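Local coordinates for aminopeptidase-like protein (Chaetomium thermophilum, PDB 5JM6) that probably acts as a zinc-dependent aminopeptidase of the M18 family, assembled as a dodecamer, at residues F54-P57 with Y58-M62; H64-T67 with V68-V72; Y74-Q77 with K78-A82. One frame throughout, in Å; residues are numbered along the deposited sequence.

Contact 1: F54-P57 with Y58-M62; sequences FTQP and YLDFM
Gln56 reaches along the helix surface toward Leu59 and Asp60, one turn further on. CB of Gln56 leads off away from residues 58-62. CG lies anti to the backbone N (chi1 -171°) and comes within 3.8 Å of Asp60 OD2. A bend at chi2 then brings the amide back over the next turn. At its end the two atoms part: Gln56 OE1 rests 3.8 Å from Leu59 CD1, while Gln56 NE2 faces Asp60 OD1 at 3.6 Å. The last distance is too long for a firm hydrogen bond, and the amide and carboxylate planes are turned 69° from each other. The pair lies on the exposed side of the helix.

The backbone holds this turn more tightly. Asp60 N donates to Gln56 O at 2.9 Å with an almost straight N-H...O angle of 174°. Tyr58 N bonds to Phe54 O, Leu59 N to Thr55 O and Phe61 N to Pro57 O. Pro57 has no N-H to give, which costs little in the first turn of a helix.

The other side of the helix is buried. Leu59 packs on Ile300 and Val292. Thr55 OG1 bonds to Ser493 O. Tyr58 and Phe61 both meet the ring of Trp312 in helix 305-320. Tyr58 comes about 9 Å, between side chains, from the zinc ligand Asp306. The arrangement is that of an amphipathic helix N-terminus, with proline in the first turn, packed against helix 305-320 near the two-zinc site of an M18 aminopeptidase.

Contact 2: H64-T67 with V68-V72; sequences HNPT and VFHVV
Thr67 is the N-cap of helix 68-81, and its contact with His70 closes the first turn after the short loop from helix 55-64. Thr67 OG1 and His70 ND1 are 2.6 Å apart and share a hydrogen bond in which either may be the donor. The hydroxyl meets the imidazole at its edge, in the plane of the ring. Chi1 of Thr67 (75°) sets OG1 between the backbone N and the carbonyl carbon, turned toward the ring. Pro66 covers one face of the same ring. Its CD lies 3.9 Å from the His70 ring centroid, 18° off the normal, in a CH-pi contact. Asn65 adds its CB at 3.8 Å from His70 CB. The imidazole is thus held at an edge and over a face.

The backbone joins in. Thr67 O accepts Val71 N at 3.2 Å and a weak bond from His70 N. Asn65 turns its ND2 to Phe61 O, back in the preceding helix.

Replacing the imidazole of His70 with the methyl of an alanine is likely to leave Thr67 OG1 without its side-chain mate and to open a gap beneath Pro66 CD.

Around the turn, His70 and Phe69 pack on Leu194 of strand 190-196, and Pro66 touches Phe285 of strand 277-286. Val68 lies about 8 Å, between side chains, from the zinc ligand His133. This is a helix N-cap in which the capping threonine bonds to the side chain three residues on, here placed against the six-stranded antiparallel sheet.

Contact 3: Y74-Q77 with K78-A82; sequences YCKQ and KLLKA
Tyr74, midway along helix 68-81, and Lys78, one turn further on, form an i to i+4 pair. Lys78 NZ donates to Tyr74 OH at 3.1 Å. The lysine lies over one face of the ring, and its CD comes 3.7 Å from Tyr74 CZ before NZ reaches the hydroxyl from above the ring plane. A bend at chi3 (140°) steers the chain there. Tyr74 OH has a stronger partner in Trp312 NE1, a hydrogen bond to helix 305-320, so the phenol oxygen is gripped by two nitrogens.

The carbonyls of this turn are satisfied by backbone N-H groups. Tyr74 O accepts Lys78 N, and Cys75 O accepts Leu79 N at 2.9 Å. Lys76 O takes Leu80 N, and Gln77 O takes Lys81 N. At the end of the helix Ala82 N makes weak bonds to Lys78 O and Leu79 O. Ala82 O is taken by Lys102 NZ.

Leu79 faces inward to Phe315 and Leu319 of helix 305-320 and to Phe104. Lys76 and Leu80 lie side by side, and Lys76 has a long, weak ion pair with Glu86. Gln77 and Lys81 also run alongside each other, pointing the same way. Their polar ends stay apart, with Gln77 OE1 4.1 Å from Lys81 NZ.

In the fold
From the N terminus the three contacts follow in series along two successive helices, and none nests in or crosses another. Contact 1 forms the start of helix 55-64. Contact 2 closes the short loop after it and begins helix 68-81. Contact 3 holds the last turns of that second helix. The helices also meet directly: Phe61 of contact 1 touches Val71 of contact 2 and Tyr74 of contact 3, and Asn65 of contact 2 packs on Tyr74. Contacts 1 and 3 both lean on helix 305-320. Contact 2 faces the six-stranded antiparallel sheet, and contact 3 lies against strands 102-107 and 111-117 of the mixed sheet.

Contact 1: F54-P57 with Y58-M62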
loop_
_atom_site.group_PDB
_atom_site.type_symbol
_atom_site.label_atom_id
_atom_site.label_comp_id
_atom_site.label_asym_id
_atom_site.label_seq_id
_atom_site.Cartn_x
_atom_site.Cartn_y
_atom_site.Cartn_z
ATOM N N PHE A 54 45.911 -29.992 -19.409
ATOM C CA PHE A 54 45.576 -28.608 -19.736
ATOM C C PHE A 54 45.263 -27.727 -18.527
ATOM O O PHE A 54 45.030 -26.529 -18.683
ATOM C CB PHE A 54 44.403 -28.577 -20.713
ATOM C CG PHE A 54 44.737 -29.144 -22.056
ATOM C CD1 PHE A 54 44.585 -30.497 -22.305
ATOM C CD2 PHE A 54 45.231 -28.332 -23.062
ATOM C CE1 PHE A 54 44.904 -31.027 -23.537
ATOM C CE2 PHE A 54 45.552 -28.857 -24.298
ATOM C CZ PHE A 54 45.388 -30.207 -24.536
ATOM N N THR A 55 45.269 -28.304 -17.329
ATOM C CA THR A 55 44.851 -27.555 -16.146
ATOM C C THR A 55 45.793 -26.391 -15.829
ATOM O O THR A 55 45.347 -25.250 -15.719
ATOM C CB THR A 55 44.736 -28.464 -14.906
ATOM O OG1 THR A 55 43.829 -29.537 -15.184
ATOM C CG2 THR A 55 44.214 -27.672 -13.714
ATOM N N GLN A 56 47.083 -26.663 -15.663
ATOM C CA GLN A 56 48.017 -25.576 -15.371
ATOM C C GLN A 56 48.244 -24.618 -16.557
ATOM O O GLN A 56 48.367 -23.412 -16.339
ATOM C CB GLN A 56 49.359 -26.112 -14.866
ATOM C CG GLN A 56 50.287 -25.005 -14.354
ATOM C CD GLN A 56 50.064 -24.666 -12.887
ATOM O OE1 GLN A 56 49.448 -25.432 -12.147
ATOM N NE2 GLN A 56 50.561 -23.507 -12.463
ATOM N N PRO A 57 48.333 -25.137 -17.802
ATOM C CA PRO A 57 48.407 -24.154 -18.893
ATOM C C PRO A 57 47.211 -23.197 -18.939
ATOM O O PRO A 57 47.403 -22.015 -19.226
ATOM C CB PRO A 57 48.456 -25.031 -20.146
ATOM C CG PRO A 57 49.136 -26.271 -19.691
ATOM C CD PRO A 57 48.640 -26.501 -18.284
ATOM N N TYR A 58 46.009 -23.687 -18.646
ATOM C CA TYR A 58 44.844 -22.809 -18.579
ATOM C C TYR A 58 44.976 -21.820 -17.427
ATOM O O TYR A 58 44.661 -20.639 -17.578
ATOM C CB TYR A 58 43.551 -23.609 -18.425
ATOM C CG TYR A 58 42.322 -22.734 -18.278
ATOM C CD1 TYR A 58 41.807 -22.041 -19.366
ATOM C CD2 TYR A 58 41.682 -22.597 -17.052
ATOM C CE1 TYR A 58 40.687 -21.238 -19.239
ATOM C CE2 TYR A 58 40.560 -21.796 -16.915
ATOM C CZ TYR A 58 40.068 -21.121 -18.013
ATOM O OH TYR A 58 38.953 -20.322 -17.882
ATOM N N LEU A 59 45.435 -22.310 -16.279
ATOM C CA LEU A 59 45.651 -21.458 -15.116
ATOM C C LEU A 59 46.573 -20.294 -15.455
ATOM O O LEU A 59 46.230 -19.134 -15.226
ATOM C CB LEU A 59 46.228 -22.265 -13.952
ATOM C CG LEU A 59 45.243 -23.159 -13.199
ATOM C CD1 LEU A 59 45.949 -23.910 -12.081
ATOM C CD2 LEU A 59 44.097 -22.328 -12.649
ATOM N N ASP A 60 47.736 -20.608 -16.019
ATOM C CA ASP A 60 48.708 -19.583 -16.385
ATOM C C ASP A 60 48.153 -18.616 -17.421
ATOM O O ASP A 60 48.448 -17.423 -17.382
ATOM C CB ASP A 60 49.993 -20.220 -16.913
ATOM C CG ASP A 60 50.731 -21.004 -15.852
ATOM O OD1 ASP A 60 50.582 -20.675 -14.656
ATOM O OD2 ASP A 60 51.465 -21.946 -16.214
ATOM N N PHE A 61 47.357 -19.131 -18.351
ATOM C CA PHE A 61 46.731 -18.277 -19.349
ATOM C C PHE A 61 45.848 -17.233 -18.664
ATOM O O PHE A 61 46.029 -16.034 -18.869
ATOM C CB PHE A 61 45.926 -19.112 -20.349
ATOM C CG PHE A 61 44.956 -18.313 -21.171
ATOM C CD1 PHE A 61 45.404 -17.408 -22.120
ATOM C CD2 PHE A 61 43.592 -18.478 -21.002
ATOM C CE1 PHE A 61 44.507 -16.676 -22.877
ATOM C CE2 PHE A 61 42.692 -17.752 -21.755
ATOM C CZ PHE A 61 43.149 -16.849 -22.693
ATOM N N MET A 62 44.923 -17.693 -17.824
ATOM C CA MET A 62 44.001 -16.798 -17.128
ATOM C C MET A 62 44.726 -15.767 -16.269
ATOM O O MET A 62 44.351 -14.595 -16.241
ATOM C CB MET A 62 43.035 -17.600 -16.253
ATOM C CG MET A 62 42.127 -18.535 -17.029
ATOM S SD MET A 62 41.162 -17.691 -18.297
ATOM C CE MET A 62 40.129 -16.627 -17.295
#

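Contact 2: H64-T67 with V68-V72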
loop_
_atom_site.group_PDB
_atom_site.type_symbol
_atom_site.label_atom_id
_atom_site.label_comp_id
_atom_site.label_asym_id
_atom_site.label_seq_id
_atom_site.Cartn_x
_atom_site.Cartn_y
_atom_site.Cartn_z
ATOM N N HIS A 64 47.881 -14.462 -16.458
ATOM C CA HIS A 64 48.745 -13.470 -17.098
ATOM C C HIS A 64 48.184 -12.750 -18.332
ATOM O O HIS A 64 48.916 -12.029 -19.010
ATOM C CB HIS A 64 50.082 -14.131 -17.412
ATOM C CG HIS A 64 50.803 -14.583 -16.182
ATOM N ND1 HIS A 64 50.895 -15.908 -15.814
ATOM C CD2 HIS A 64 51.410 -13.877 -15.199
ATOM C CE1 HIS A 64 51.557 -16.000 -14.674
ATOM N NE2 HIS A 64 51.880 -14.782 -14.279
ATOM N N ASN A 65 46.911 -12.971 -18.647
ATOM C CA ASN A 65 46.288 -12.297 -19.786
ATOM C C ASN A 65 44.920 -11.713 -19.432
ATOM O O ASN A 65 43.889 -12.223 -19.868
ATOM C CB ASN A 65 46.169 -13.267 -20.959
ATOM C CG ASN A 65 47.482 -13.956 -21.270
ATOM O OD1 ASN A 65 48.344 -13.396 -21.947
ATOM N ND2 ASN A 65 47.651 -15.170 -20.757
ATOM N N PRO A 66 44.916 -10.639 -18.630
ATOM C CA PRO A 66 43.711 -10.084 -18.004
ATOM C C PRO A 66 42.767 -9.326 -18.939
ATOM O O PRO A 66 41.604 -9.136 -18.587
ATOM C CB PRO A 66 44.277 -9.134 -16.940
ATOM C CG PRO A 66 45.795 -9.162 -17.102
ATOM C CD PRO A 66 46.069 -9.747 -18.441
ATOM N N THR A 67 43.257 -8.872 -20.086
ATOM C CA THR A 67 42.429 -8.073 -20.983
ATOM C C THR A 67 42.316 -8.738 -22.344
ATOM O O THR A 67 43.109 -9.617 -22.683
ATOM C CB THR A 67 42.983 -6.644 -21.158
ATOM O OG1 THR A 67 44.131 -6.669 -22.017
ATOM C CG2 THR A 67 43.366 -6.049 -19.810
ATOM N N VAL A 68 41.321 -8.320 -23.117
ATOM C CA VAL A 68 41.085 -8.909 -24.424
ATOM C C VAL A 68 42.303 -8.701 -25.333
ATOM O O VAL A 68 42.591 -9.535 -26.192
ATOM C CB VAL A 68 39.794 -8.330 -25.067
ATOM C CG1 VAL A 68 39.972 -6.871 -25.461
ATOM C CG2 VAL A 68 39.363 -9.164 -26.257
ATOM N N PHE A 69 43.047 -7.619 -25.112
ATOM C CA PHE A 69 44.238 -7.339 -25.911
ATOM C C PHE A 69 45.389 -8.276 -25.572
ATOM O O PHE A 69 46.214 -8.587 -26.428
ATOM C CB PHE A 69 44.678 -5.891 -25.729
ATOM C CG PHE A 69 43.609 -4.900 -26.053
ATOM C CD1 PHE A 69 43.183 -4.727 -27.358
ATOM C CD2 PHE A 69 43.019 -4.151 -25.052
ATOM C CE1 PHE A 69 42.191 -3.819 -27.660
ATOM C CE2 PHE A 69 42.029 -3.240 -25.347
ATOM C CZ PHE A 69 41.613 -3.074 -26.652
ATOM N N HIS A 70 45.454 -8.720 -24.322
ATOM C CA HIS A 70 46.459 -9.702 -23.950
ATOM C C HIS A 70 46.129 -11.057 -24.562
ATOM O O HIS A 70 47.024 -11.799 -24.960
ATOM C CB HIS A 70 46.577 -9.819 -22.431
ATOM C CG HIS A 70 47.239 -8.642 -21.790
ATOM N ND1 HIS A 70 46.562 -7.481 -21.483
ATOM C CD2 HIS A 70 48.523 -8.439 -21.410
ATOM C CE1 HIS A 70 47.398 -6.617 -20.934
ATOM N NE2 HIS A 70 48.594 -7.174 -20.880
ATOM N N VAL A 71 44.841 -11.369 -24.654
ATOM C CA VAL A 71 44.417 -12.665 -25.167
ATOM C C VAL A 71 44.797 -12.843 -26.635
ATOM O O VAL A 71 45.318 -13.889 -27.020
ATOM C CB VAL A 71 42.903 -12.864 -24.995
ATOM C CG1 VAL A 71 42.451 -14.152 -25.667
ATOM C CG2 VAL A 71 42.557 -12.882 -23.522
ATOM N N VAL A 72 44.554 -11.823 -27.452
ATOM C CA VAL A 72 44.921 -11.903 -28.861
ATOM C C VAL A 72 46.441 -11.973 -29.009
ATOM O O VAL A 72 46.953 -12.716 -29.845
ATOM C CB VAL A 72 44.356 -10.715 -29.662
ATOM C CG1 VAL A 72 45.087 -10.548 -30.988
ATOM C CG2 VAL A 72 42.871 -10.915 -29.901
#

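Contact 3: Y74-Q77 with K78-A82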
loop_
_atom_site.group_PDB
_atom_site.type_symbol
_atom_site.label_atom_id
_atom_site.label_comp_id
_atom_site.label_asym_id
_atom_site.label_seq_id
_atom_site.Cartn_x
_atom_site.Cartn_y
_atom_site.Cartn_z
ATOM N N TYR A 74 48.442 -13.285 -26.865
ATOM C CA TYR A 74 48.782 -14.635 -26.420
ATOM C C TYR A 74 48.586 -15.641 -27.546
ATOM O O TYR A 74 49.457 -16.469 -27.816
ATOM C CB TYR A 74 47.932 -15.013 -25.201
ATOM C CG TYR A 74 47.971 -16.471 -24.776
ATOM C CD1 TYR A 74 47.133 -17.414 -25.365
ATOM C CD2 TYR A 74 48.814 -16.896 -23.757
ATOM C CE1 TYR A 74 47.155 -18.740 -24.971
ATOM C CE2 TYR A 74 48.840 -18.222 -23.354
ATOM C CZ TYR A 74 48.009 -19.138 -23.964
ATOM O OH TYR A 74 48.032 -20.458 -23.566
ATOM N N CYS A 75 47.428 -15.569 -28.193
ATOM C CA CYS A 75 47.115 -16.462 -29.299
ATOM C C CYS A 75 48.053 -16.221 -30.469
ATOM O O CYS A 75 48.479 -17.159 -31.143
ATOM C CB CYS A 75 45.664 -16.276 -29.742
ATOM S SG CYS A 75 44.452 -16.635 -28.457
ATOM N N LYS A 76 48.378 -14.956 -30.702
ATOM C CA LYS A 76 49.196 -14.587 -31.844
ATOM C C LYS A 76 50.619 -15.129 -31.693
ATOM O O LYS A 76 51.220 -15.577 -32.668
ATOM C CB LYS A 76 49.203 -13.065 -32.021
ATOM C CG LYS A 76 49.937 -12.590 -33.254
ATOM C CD LYS A 76 49.839 -11.083 -33.435
ATOM C CE LYS A 76 50.707 -10.648 -34.607
ATOM N NZ LYS A 76 50.728 -9.176 -34.824
ATOM N N GLN A 77 51.144 -15.120 -30.471
ATOM C CA GLN A 77 52.491 -15.637 -30.233
ATOM C C GLN A 77 52.552 -17.159 -30.321
ATOM O O GLN A 77 53.565 -17.714 -30.739
ATOM C CB GLN A 77 53.022 -15.185 -28.871
ATOM C CG GLN A 77 53.195 -13.684 -28.714
ATOM C CD GLN A 77 53.794 -13.312 -27.371
ATOM O OE1 GLN A 77 54.207 -14.182 -26.603
ATOM N NE2 GLN A 77 53.843 -12.018 -27.080
ATOM N N LYS A 78 51.485 -17.842 -29.926
ATOM C CA LYS A 78 51.485 -19.297 -30.014
ATOM C C LYS A 78 51.231 -19.758 -31.448
ATOM O O LYS A 78 51.793 -20.760 -31.887
ATOM C CB LYS A 78 50.458 -19.901 -29.056
ATOM C CG LYS A 78 50.698 -19.519 -27.603
ATOM C CD LYS A 78 50.169 -20.578 -26.655
ATOM C CE LYS A 78 51.115 -20.787 -25.486
ATOM N NZ LYS A 78 50.633 -21.867 -24.582
ATOM N N LEU A 79 50.402 -19.020 -32.182
ATOM C CA LEU A 79 50.172 -19.335 -33.589
ATOM C C LEU A 79 51.452 -19.155 -34.400
ATOM O O LEU A 79 51.755 -19.962 -35.277
ATOM C CB LEU A 79 49.053 -18.469 -34.171
ATOM C CG LEU A 79 47.623 -18.783 -33.729
ATOM C CD1 LEU A 79 46.671 -17.727 -34.258
ATOM C CD2 LEU A 79 47.197 -20.172 -34.184
ATOM N N LEU A 80 52.209 -18.105 -34.100
ATOM C CA LEU A 80 53.457 -17.851 -34.811
ATOM C C LEU A 80 54.521 -18.892 -34.465
ATOM O O LEU A 80 55.315 -19.282 -35.321
ATOM C CB LEU A 80 53.973 -16.442 -34.510
ATOM C CG LEU A 80 53.217 -15.298 -35.193
ATOM C CD1 LEU A 80 53.602 -13.957 -34.592
ATOM C CD2 LEU A 80 53.473 -15.302 -36.691
ATOM N N LYS A 81 54.529 -19.352 -33.219
ATOM C CA LYS A 81 55.504 -20.350 -32.796
ATOM C C LYS A 81 55.179 -21.724 -33.378
ATOM O O LYS A 81 56.058 -22.578 -33.500
ATOM C CB LYS A 81 55.574 -20.415 -31.269
ATOM C CG LYS A 81 56.286 -19.226 -30.643
ATOM C CD LYS A 81 56.079 -19.176 -29.139
ATOM C CE LYS A 81 56.507 -17.830 -28.573
ATOM N NZ LYS A 81 56.219 -17.716 -27.116
ATOM N N ALA A 82 53.916 -21.923 -33.747
ATOM C CA ALA A 82 53.472 -23.175 -34.352
ATOM C C ALA A 82 53.555 -23.138 -35.878
ATOM O O ALA A 82 53.199 -24.108 -36.547
ATOM C CB ALA A 82 52.052 -23.495 -33.912
#